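Local coordinates for esterase D (Lactobacillus rhamnosus, PDB 3DLT), which probably hydrolyses carboxylic esters, as a serine hydrolase of the alpha/beta-hydrolase fold, at residues T23-L28 and F96-S101; L27-T32 and P55-H60; G190-D195 and H226-N231. All coordinates share one frame; numbering follows the deposited sequence.

Interaction 1 of 3, residues T23-L28 and F96-S101; sequences TGVVLL and FVFGLS. With BUA (butanoic acid), chain B.
The rings of Phe96 and Phe98 are both met from strand 23-28. At Phe98 the meeting is at the edge, where Val25 CG1 lies in the ring plane 3.7 Å from Phe98 CD2, while the ring of Phe123 meets it with nearly parallel planes. Phe96 has Gly24 O at its edge, and Thr23 CG2 slants in to within 3.7 Å of Phe96 CE2. These contacts belong to the central sheet of an alpha/beta-hydrolase fold, in which strands 23-28 and 94-99 are parallel neighbours. Val25 serves both phenylalanines. With CG1 anti to the backbone N (chi1 -175°) that methyl reaches Phe98, and CG2 lies 4.1 Å from Phe96 CB. Leu27 shares this face, which helices 39-47 and 234-247 cover. On the reverse face Val26 packs beside Val97, CB to CG1 4.1 Å, with Leu28 next to them, under helix 74-89.

Regular parallel pairing joins the backbones: Phe96 N to Gly24 O, Val26 N to Phe96 O, Phe98 N to Val26 O and Leu28 N to Phe98 O. A longer bond, 3.2 Å from Leu100 N to Leu28 O, continues the pairing beyond the strand. Close by, Gly99 CA comes within 3.1 Å of the same Leu28 O. The chain then turns into helix 101-113 at Ser101, the predicted nucleophile, at the position of the nucleophile elbow of this fold. Ser101 OG is hydrogen-bonded to Ser125 O, and Ser101 N donates to butanoic acid O2 at 2.9 Å.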
loop_
_atom_site.group_PDB
_atom_site.type_symbol
_atom_site.label_atom_id
_atom_site.label_comp_id
_atom_site.label_asym_id
_atom_site.label_seq_id
_atom_site.Cartn_x
_atom_site.Cartn_y
_atom_site.Cartn_z
ATOM N N THR A 23 -15.647 -8.691 10.765
ATOM C CA THR A 23 -14.811 -7.619 10.278
ATOM C C THR A 23 -13.796 -8.155 9.282
ATOM O O THR A 23 -13.189 -9.200 9.503
ATOM C CB THR A 23 -14.128 -6.897 11.442
ATOM O OG1 THR A 23 -15.137 -6.259 12.261
ATOM C CG2 THR A 23 -13.169 -5.857 10.940
ATOM N N GLY A 24 -13.689 -7.460 8.159
ATOM C CA GLY A 24 -12.728 -7.803 7.106
ATOM C C GLY A 24 -11.761 -6.668 6.840
ATOM O O GLY A 24 -12.058 -5.496 7.091
ATOM N N VAL A 25 -10.594 -7.002 6.287
ATOM C CA VAL A 25 -9.552 -6.025 6.069
ATOM C C VAL A 25 -8.935 -6.273 4.691
ATOM O O VAL A 25 -8.613 -7.395 4.372
ATOM C CB VAL A 25 -8.447 -6.072 7.163
ATOM C CG1 VAL A 25 -7.447 -4.930 6.947
ATOM C CG2 VAL A 25 -9.057 -5.946 8.566
ATOM N N VAL A 26 -8.880 -5.214 3.881
ATOM C CA VAL A 26 -8.190 -5.187 2.603
ATOM C C VAL A 26 -6.826 -4.554 2.808
ATOM O O VAL A 26 -6.698 -3.492 3.404
ATOM C CB VAL A 26 -8.975 -4.361 1.574
ATOM C CG1 VAL A 26 -8.242 -4.321 0.222
ATOM C CG2 VAL A 26 -10.369 -4.925 1.409
ATOM N N LEU A 27 -5.790 -5.234 2.303
ATOM C CA LEU A 27 -4.416 -4.809 2.409
ATOM C C LEU A 27 -3.904 -4.722 0.981
ATOM O O LEU A 27 -3.921 -5.738 0.278
ATOM C CB LEU A 27 -3.616 -5.899 3.143
ATOM C CG LEU A 27 -3.952 -6.104 4.624
ATOM C CD1 LEU A 27 -3.049 -7.227 5.292
ATOM C CD2 LEU A 27 -3.700 -4.771 5.216
ATOM N N LEU A 28 -3.453 -3.522 0.591
ATOM C CA LEU A 28 -2.974 -3.222 -0.766
ATOM C C LEU A 28 -1.466 -2.995 -0.788
ATOM O O LEU A 28 -0.939 -2.161 -0.063
ATOM C CB LEU A 28 -3.671 -1.980 -1.311
ATOM C CG LEU A 28 -5.196 -1.957 -1.246
ATOM C CD1 LEU A 28 -5.721 -0.604 -1.727
ATOM C CD2 LEU A 28 -5.823 -3.084 -2.028
ATOM N N PHE A 96 -12.055 -2.526 6.829
ATOM C CA PHE A 96 -10.939 -1.609 6.971
ATOM C C PHE A 96 -10.079 -1.758 5.726
ATOM O O PHE A 96 -10.115 -2.832 5.134
ATOM C CB PHE A 96 -10.142 -1.987 8.201
ATOM C CG PHE A 96 -10.851 -1.699 9.498
ATOM C CD1 PHE A 96 -10.501 -0.603 10.272
ATOM C CD2 PHE A 96 -11.870 -2.524 9.936
ATOM C CE1 PHE A 96 -11.136 -0.352 11.485
ATOM C CE2 PHE A 96 -12.556 -2.257 11.109
ATOM C CZ PHE A 96 -12.180 -1.173 11.894
ATOM N N VAL A 97 -9.363 -0.703 5.328
ATOM C CA VAL A 97 -8.530 -0.700 4.110
ATOM C C VAL A 97 -7.231 0.014 4.356
ATOM O O VAL A 97 -7.229 1.203 4.628
ATOM C CB VAL A 97 -9.228 -0.014 2.902
ATOM C CG1 VAL A 97 -8.431 -0.272 1.550
ATOM C CG2 VAL A 97 -10.617 -0.525 2.749
ATOM N N PHE A 98 -6.117 -0.724 4.268
ATOM C CA PHE A 98 -4.792 -0.175 4.424
ATOM C C PHE A 98 -3.909 -0.538 3.262
ATOM O O PHE A 98 -4.167 -1.482 2.534
ATOM C CB PHE A 98 -4.114 -0.736 5.666
ATOM C CG PHE A 98 -4.940 -0.647 6.899
ATOM C CD1 PHE A 98 -4.915 0.488 7.678
ATOM C CD2 PHE A 98 -5.729 -1.714 7.282
ATOM C CE1 PHE A 98 -5.674 0.557 8.829
ATOM C CE2 PHE A 98 -6.491 -1.665 8.427
ATOM C CZ PHE A 98 -6.477 -0.529 9.200
ATOM N N GLY A 99 -2.830 0.199 3.123
ATOM C CA GLY A 99 -1.837 -0.118 2.110
ATOM C C GLY A 99 -0.513 0.527 2.406
ATOM O O GLY A 99 -0.396 1.353 3.296
ATOM N N LEU A 100 0.506 0.102 1.657
ATOM C CA LEU A 100 1.858 0.643 1.753
ATOM C C LEU A 100 1.863 1.957 0.975
ATOM O O LEU A 100 0.849 2.646 1.032
ATOM C CB LEU A 100 2.866 -0.430 1.300
ATOM C CG LEU A 100 3.253 -1.374 2.424
ATOM C CD1 LEU A 100 3.891 -2.702 1.861
ATOM C CD2 LEU A 100 4.202 -0.616 3.432
ATOM N N SER A 101 2.925 2.378 0.297
ATOM C CA SER A 101 2.869 3.696 -0.310
ATOM C C SER A 101 1.882 3.718 -1.450
ATOM O O SER A 101 0.924 4.481 -1.412
ATOM C CB SER A 101 4.223 4.199 -0.817
ATOM O OG SER A 101 5.138 4.442 0.216
HETATM C C1 BUA B . 7.772 3.424 -2.374
HETATM C C2 BUA B . 7.360 2.247 -3.221
HETATM C C3 BUA B . 7.016 1.021 -2.370
HETATM C C4 BUA B . 5.606 1.167 -1.818
HETATM O O1 BUA B . 4.674 1.290 -2.618
HETATM O O2 BUA B . 5.419 1.157 -0.591
#

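Interaction 2 of 3, residues L27-T32 and P55-H60. With BUA (butanoic acid), chain B.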
loop_
_atom_site.group_PDB
_atom_site.type_symbol
_atom_site.label_atom_id
_atom_site.label_comp_id
_atom_site.label_asym_id
_atom_site.label_seq_id
_atom_site.Cartn_x
_atom_site.Cartn_y
_atom_site.Cartn_z
ATOM N N LEU A 27 -5.790 -5.234 2.303
ATOM C CA LEU A 27 -4.416 -4.809 2.409
ATOM C C LEU A 27 -3.904 -4.722 0.981
ATOM O O LEU A 27 -3.921 -5.738 0.278
ATOM C CB LEU A 27 -3.616 -5.899 3.143
ATOM C CG LEU A 27 -3.952 -6.104 4.624
ATOM C CD1 LEU A 27 -3.049 -7.227 5.292
ATOM C CD2 LEU A 27 -3.700 -4.771 5.216
ATOM N N LEU A 28 -3.453 -3.522 0.591
ATOM C CA LEU A 28 -2.974 -3.222 -0.766
ATOM C C LEU A 28 -1.466 -2.995 -0.788
ATOM O O LEU A 28 -0.939 -2.161 -0.063
ATOM C CB LEU A 28 -3.671 -1.980 -1.311
ATOM C CG LEU A 28 -5.196 -1.957 -1.246
ATOM C CD1 LEU A 28 -5.721 -0.604 -1.727
ATOM C CD2 LEU A 28 -5.823 -3.084 -2.028
ATOM N N HIS A 29 -0.768 -3.721 -1.661
ATOM C CA HIS A 29 0.661 -3.905 -1.492
ATOM C C HIS A 29 1.493 -2.754 -2.070
ATOM O O HIS A 29 0.951 -1.740 -2.534
ATOM C CB HIS A 29 1.099 -5.273 -1.999
ATOM C CG HIS A 29 1.007 -5.465 -3.488
ATOM N ND1 HIS A 29 1.766 -4.750 -4.392
ATOM C CD2 HIS A 29 0.285 -6.349 -4.222
ATOM C CE1 HIS A 29 1.490 -5.161 -5.617
ATOM N NE2 HIS A 29 0.614 -6.147 -5.544
ATOM N N ALA A 30 2.813 -2.910 -2.017
ATOM C CA ALA A 30 3.732 -1.872 -2.457
ATOM C C ALA A 30 3.943 -1.911 -3.990
ATOM O O ALA A 30 3.708 -2.930 -4.648
ATOM C CB ALA A 30 5.052 -2.025 -1.742
ATOM N N TYR A 31 4.399 -0.786 -4.533
ATOM C CA TYR A 31 4.892 -0.699 -5.905
ATOM C C TYR A 31 6.151 -1.543 -6.002
ATOM O O TYR A 31 7.066 -1.423 -5.166
ATOM C CB TYR A 31 5.207 0.765 -6.213
ATOM C CG TYR A 31 5.627 1.080 -7.619
ATOM C CD1 TYR A 31 4.900 0.630 -8.699
ATOM C CD2 TYR A 31 6.731 1.872 -7.856
ATOM C CE1 TYR A 31 5.279 0.937 -9.982
ATOM C CE2 TYR A 31 7.102 2.209 -9.144
ATOM C CZ TYR A 31 6.383 1.738 -10.197
ATOM O OH TYR A 31 6.778 2.106 -11.464
ATOM N N THR A 32 6.188 -2.404 -7.013
ATOM C CA THR A 32 7.205 -3.464 -7.170
ATOM C C THR A 32 7.106 -4.553 -6.128
ATOM O O THR A 32 7.927 -5.489 -6.111
ATOM C CB THR A 32 8.678 -2.950 -7.199
ATOM O OG1 THR A 32 9.125 -2.685 -5.869
ATOM C CG2 THR A 32 8.869 -1.723 -8.102
ATOM N N PRO A 55 -5.076 -8.648 -2.581
ATOM C CA PRO A 55 -5.006 -8.840 -4.025
ATOM C C PRO A 55 -3.648 -8.542 -4.617
ATOM O O PRO A 55 -2.778 -7.947 -3.964
ATOM C CB PRO A 55 -6.010 -7.833 -4.539
ATOM C CG PRO A 55 -5.942 -6.705 -3.541
ATOM C CD PRO A 55 -5.773 -7.393 -2.217
ATOM N N LEU A 56 -3.516 -8.904 -5.885
ATOM C CA LEU A 56 -2.291 -8.678 -6.673
ATOM C C LEU A 56 -2.528 -7.603 -7.704
ATOM O O LEU A 56 -3.501 -7.677 -8.438
ATOM C CB LEU A 56 -1.913 -9.956 -7.395
ATOM C CG LEU A 56 -0.644 -9.912 -8.236
ATOM C CD1 LEU A 56 0.582 -9.486 -7.427
ATOM C CD2 LEU A 56 -0.465 -11.278 -8.895
ATOM N N PHE A 57 -1.690 -6.582 -7.739
ATOM C CA PHE A 57 -1.869 -5.529 -8.716
ATOM C C PHE A 57 -1.311 -5.990 -10.049
ATOM O O PHE A 57 -0.332 -6.688 -10.071
ATOM C CB PHE A 57 -1.175 -4.247 -8.249
ATOM C CG PHE A 57 -1.873 -3.541 -7.106
ATOM C CD1 PHE A 57 -3.236 -3.299 -7.141
ATOM C CD2 PHE A 57 -1.143 -3.058 -6.027
ATOM C CE1 PHE A 57 -3.862 -2.629 -6.094
ATOM C CE2 PHE A 57 -1.764 -2.379 -4.997
ATOM C CZ PHE A 57 -3.115 -2.157 -5.040
ATOM N N SER A 58 -1.939 -5.604 -11.160
ATOM C CA SER A 58 -1.446 -5.943 -12.514
ATOM C C SER A 58 0.018 -5.574 -12.743
ATOM O O SER A 58 0.514 -4.548 -12.248
ATOM C CB SER A 58 -2.294 -5.266 -13.617
ATOM O OG SER A 58 -3.553 -5.897 -13.776
ATOM N N GLY A 59 0.696 -6.428 -13.520
ATOM C CA GLY A 59 2.120 -6.321 -13.804
ATOM C C GLY A 59 3.065 -6.791 -12.721
ATOM O O GLY A 59 4.263 -6.963 -12.963
ATOM N N HIS A 60 2.539 -6.961 -11.511
ATOM C CA HIS A 60 3.325 -7.359 -10.387
ATOM C C HIS A 60 3.318 -8.872 -10.175
ATOM O O HIS A 60 2.462 -9.585 -10.697
ATOM C CB HIS A 60 2.765 -6.680 -9.126
ATOM C CG HIS A 60 3.045 -5.217 -9.045
ATOM N ND1 HIS A 60 2.308 -4.282 -9.733
ATOM C CD2 HIS A 60 3.958 -4.523 -8.326
ATOM C CE1 HIS A 60 2.761 -3.070 -9.451
ATOM N NE2 HIS A 60 3.766 -3.189 -8.602
HETATM C C1 BUA B . 7.772 3.424 -2.374
HETATM C C2 BUA B . 7.360 2.247 -3.221
HETATM C C3 BUA B . 7.016 1.021 -2.370
HETATM C C4 BUA B . 5.606 1.167 -1.818
HETATM O O1 BUA B . 4.674 1.290 -2.618
HETATM O O2 BUA B . 5.419 1.157 -0.591
HETATM O O HOH W 1 -2.363 -6.118 -1.932
#
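His29 meets two other rings in an aromatic cluster of T-shaped pairs: Phe57 turns its edge to one face of His29, with Phe57 CD2 3.4 Å from His29 CE1 and the planes at 60°, and His29 points its own edge at a face of His60, His29 CE1 to His60 CD2 3.7 Å.

Hydrogen bonds fix the rotation of both imidazoles. A chi1 of 68°, with CG between the backbone N and the carbonyl carbon, brings His29 ND1 round to donate to Ala30 O (2.7 Å); NE2 accepts from Phe57 N over 3.2 Å, from a direction tilted out of the ring plane. His60 follows the same scheme: NE2 receives Thr32 N in the ring plane at 3.0 Å, and ND1 donates to Ser58 O. Both rings are therefore probably neutral, protonated on ND1. Tyr31 N donates to butanoic acid O1 at 2.8 Å. A water bridges Leu27 O and Pro55 O.

Leu28 supplies apolar contact: its CD2 lies 3.9 Å from Pro55 CG and its CB meets Phe57 CZ.

The loops leave adjacent strands, 23-28 and 51-54; helix 74-89 backs Pro55 and Phe57, its Trp77 meeting the Phe57 and His60 rings, and helices 66-71 and 155-178 pack against Tyr31.

Interaction 3 of 3, residues G190-D195 and H226-N231. With BUA (butanoic acid), chain B.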
loop_
_atom_site.group_PDB
_atom_site.type_symbol
_atom_site.label_atom_id
_atom_site.label_comp_id
_atom_site.label_asym_id
_atom_site.label_seq_id
_atom_site.Cartn_x
_atom_site.Cartn_y
_atom_site.Cartn_z
ATOM N N GLY A 190 1.148 5.182 9.364
ATOM C CA GLY A 190 2.371 4.545 9.842
ATOM C C GLY A 190 3.496 4.937 8.909
ATOM O O GLY A 190 3.317 4.897 7.685
ATOM N N GLN A 191 4.640 5.341 9.468
ATOM C CA GLN A 191 5.787 5.745 8.648
ATOM C C GLN A 191 7.109 5.272 9.232
ATOM O O GLN A 191 7.376 5.470 10.430
ATOM C CB GLN A 191 5.811 7.267 8.489
ATOM C CG GLN A 191 7.019 7.825 7.760
ATOM C CD GLN A 191 7.075 7.320 6.357
ATOM O OE1 GLN A 191 6.107 7.451 5.624
ATOM N NE2 GLN A 191 8.197 6.721 5.969
ATOM N N ALA A 192 7.940 4.674 8.367
ATOM C CA ALA A 192 9.299 4.273 8.710
ATOM C C ALA A 192 10.195 5.497 8.932
ATOM O O ALA A 192 10.163 6.451 8.153
ATOM C CB ALA A 192 9.891 3.405 7.599
ATOM N N GLY A 193 11.018 5.435 9.978
ATOM C CA GLY A 193 11.891 6.531 10.328
ATOM C C GLY A 193 13.195 6.587 9.544
ATOM O O GLY A 193 13.917 7.575 9.630
ATOM N N GLN A 194 13.527 5.515 8.826
ATOM C CA GLN A 194 14.793 5.435 8.070
ATOM C C GLN A 194 14.475 5.083 6.630
ATOM O O GLN A 194 15.136 4.244 6.024
ATOM C CB GLN A 194 15.764 4.410 8.685
ATOM C CG GLN A 194 16.226 4.707 10.129
ATOM C CD GLN A 194 17.092 5.966 10.265
ATOM O OE1 GLN A 194 17.830 6.345 9.333
ATOM N NE2 GLN A 194 17.018 6.619 11.443
ATOM N N ASP A 195 13.461 5.756 6.098
ATOM C CA ASP A 195 12.905 5.485 4.772
ATOM C C ASP A 195 13.684 6.223 3.706
ATOM O O ASP A 195 13.736 7.450 3.713
ATOM C CB ASP A 195 11.453 5.968 4.703
ATOM C CG ASP A 195 10.691 5.374 3.546
ATOM O OD1 ASP A 195 11.254 5.211 2.446
ATOM O OD2 ASP A 195 9.505 5.073 3.742
ATOM N N HIS A 226 11.852 1.296 4.913
ATOM C CA HIS A 226 10.542 1.489 4.300
ATOM C C HIS A 226 9.431 0.440 4.581
ATOM O O HIS A 226 8.317 0.826 4.962
ATOM C CB HIS A 226 10.712 1.636 2.787
ATOM C CG HIS A 226 9.427 1.889 2.060
ATOM N ND1 HIS A 226 8.812 3.117 2.050
ATOM C CD2 HIS A 226 8.646 1.070 1.316
ATOM C CE1 HIS A 226 7.691 3.038 1.360
ATOM N NE2 HIS A 226 7.568 1.807 0.897
ATOM N N VAL A 227 9.723 -0.850 4.386
ATOM C CA VAL A 227 8.660 -1.885 4.315
ATOM C C VAL A 227 8.377 -2.395 5.693
ATOM O O VAL A 227 8.816 -3.473 6.093
ATOM C CB VAL A 227 9.007 -3.046 3.345
ATOM C CG1 VAL A 227 7.745 -3.881 2.970
ATOM C CG2 VAL A 227 9.602 -2.500 2.088
ATOM N N ILE A 228 7.632 -1.595 6.432
ATOM C CA ILE A 228 7.449 -1.823 7.866
ATOM C C ILE A 228 6.522 -3.017 8.172
ATOM O O ILE A 228 6.461 -3.495 9.318
ATOM C CB ILE A 228 6.980 -0.528 8.617
ATOM C CG1 ILE A 228 5.756 0.140 7.940
ATOM C CG2 ILE A 228 8.147 0.463 8.765
ATOM C CD1 ILE A 228 5.004 1.020 8.875
ATOM N N THR A 229 5.827 -3.499 7.144
ATOM C CA THR A 229 5.002 -4.699 7.260
ATOM C C THR A 229 5.816 -6.001 7.337
ATOM O O THR A 229 5.294 -7.042 7.748
ATOM C CB THR A 229 3.980 -4.763 6.120
ATOM O OG1 THR A 229 4.655 -4.707 4.864
ATOM C CG2 THR A 229 2.995 -3.605 6.218
ATOM N N VAL A 230 7.091 -5.920 6.944
ATOM C CA VAL A 230 7.971 -7.071 6.742
ATOM C C VAL A 230 9.279 -6.980 7.574
ATOM O O VAL A 230 9.879 -8.018 7.887
ATOM C CB VAL A 230 8.305 -7.211 5.230
ATOM C CG1 VAL A 230 9.605 -7.951 5.002
ATOM C CG2 VAL A 230 7.144 -7.880 4.466
ATOM N N ASN A 231 9.729 -5.769 7.916
ATOM C CA ASN A 231 11.008 -5.573 8.587
ATOM C C ASN A 231 10.857 -5.457 10.097
ATOM O O ASN A 231 9.816 -5.834 10.643
ATOM C CB ASN A 231 11.743 -4.361 7.977
ATOM C CG ASN A 231 11.108 -3.040 8.330
ATOM O OD1 ASN A 231 10.451 -2.903 9.372
ATOM N ND2 ASN A 231 11.322 -2.052 7.478
HETATM C C1 BUA B . 7.772 3.424 -2.374
HETATM C C2 BUA B . 7.360 2.247 -3.221
HETATM C C3 BUA B . 7.016 1.021 -2.370
HETATM C C4 BUA B . 5.606 1.167 -1.818
HETATM O O1 BUA B . 4.674 1.290 -2.618
HETATM O O2 BUA B . 5.419 1.157 -0.591
HETATM O O HOH W 2 6.905 3.219 5.838
#
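Asp195 and His226 lie side by side and point the same way, yet their flat ends are turned steeply against each other, the carboxylate and imidazole planes standing 71° apart. In both residues CG is anti to the backbone N (chi1 -163° in Asp195), and the carboxylate comes to lie beside ND1. His226 ND1 donates to Asp195 OD2 over 2.7 Å; the oxygen lies close to the ring plane, and the bond arrives on its syn side, somewhat out of the carboxylate plane. Gln191 NE2 reaches the same OD2 on the anti side, at 3.1 Å and from the opposite face of that plane. The amide of Gln191 is itself anchored, since NE2 also donates to Ala192 O and OE1 bonds to Ser125 OG. Asp195 OD1 takes the backbone N-H groups of Leu197 and Val198, so both carboxylate oxygens are gripped twice.

Behind this pair the loop packs on strand 187-192. Ala192 CB touches Ile228 CG2 at 3.6 Å, and Ile228 CD1 lies 4.2 Å from Gly190 C. A water links Ala192 N to His226 O.

At the far edge of the ring, His226 NE2 donates almost straight (170°) to butanoic acid O2 at 2.7 Å. A chain of hydrogen bonds thus runs from carboxylate through imidazole to ligand, consistent with the predicted charge-relay roles of Asp195 and His226, the acid and base of a serine-hydrolase catalytic triad in the alpha/beta-hydrolase fold.

In the fold
Three contacts built on one sheet each reach the same butanoic acid. Interactions 1 and 2 grow from the same strand, 23-28, and their centres are about 12 Å apart; Leu100 CD1 packs on Ala30 CB at 3.8 Å. Interaction 3 comes from farther across the sheet, its centre about 16 Å from that of interaction 1 and about 17 Å from that of interaction 2. It supplies the other two predicted triad residues; Ser101 OG packs 3.1 Å from His226 CE1, while His226 NE2 is bonded to the ligand. Tyr31 N of interaction 2 and Leu102 N, both bonded to the ligand, probably form the oxyanion hole, as in other alpha/beta hydrolases.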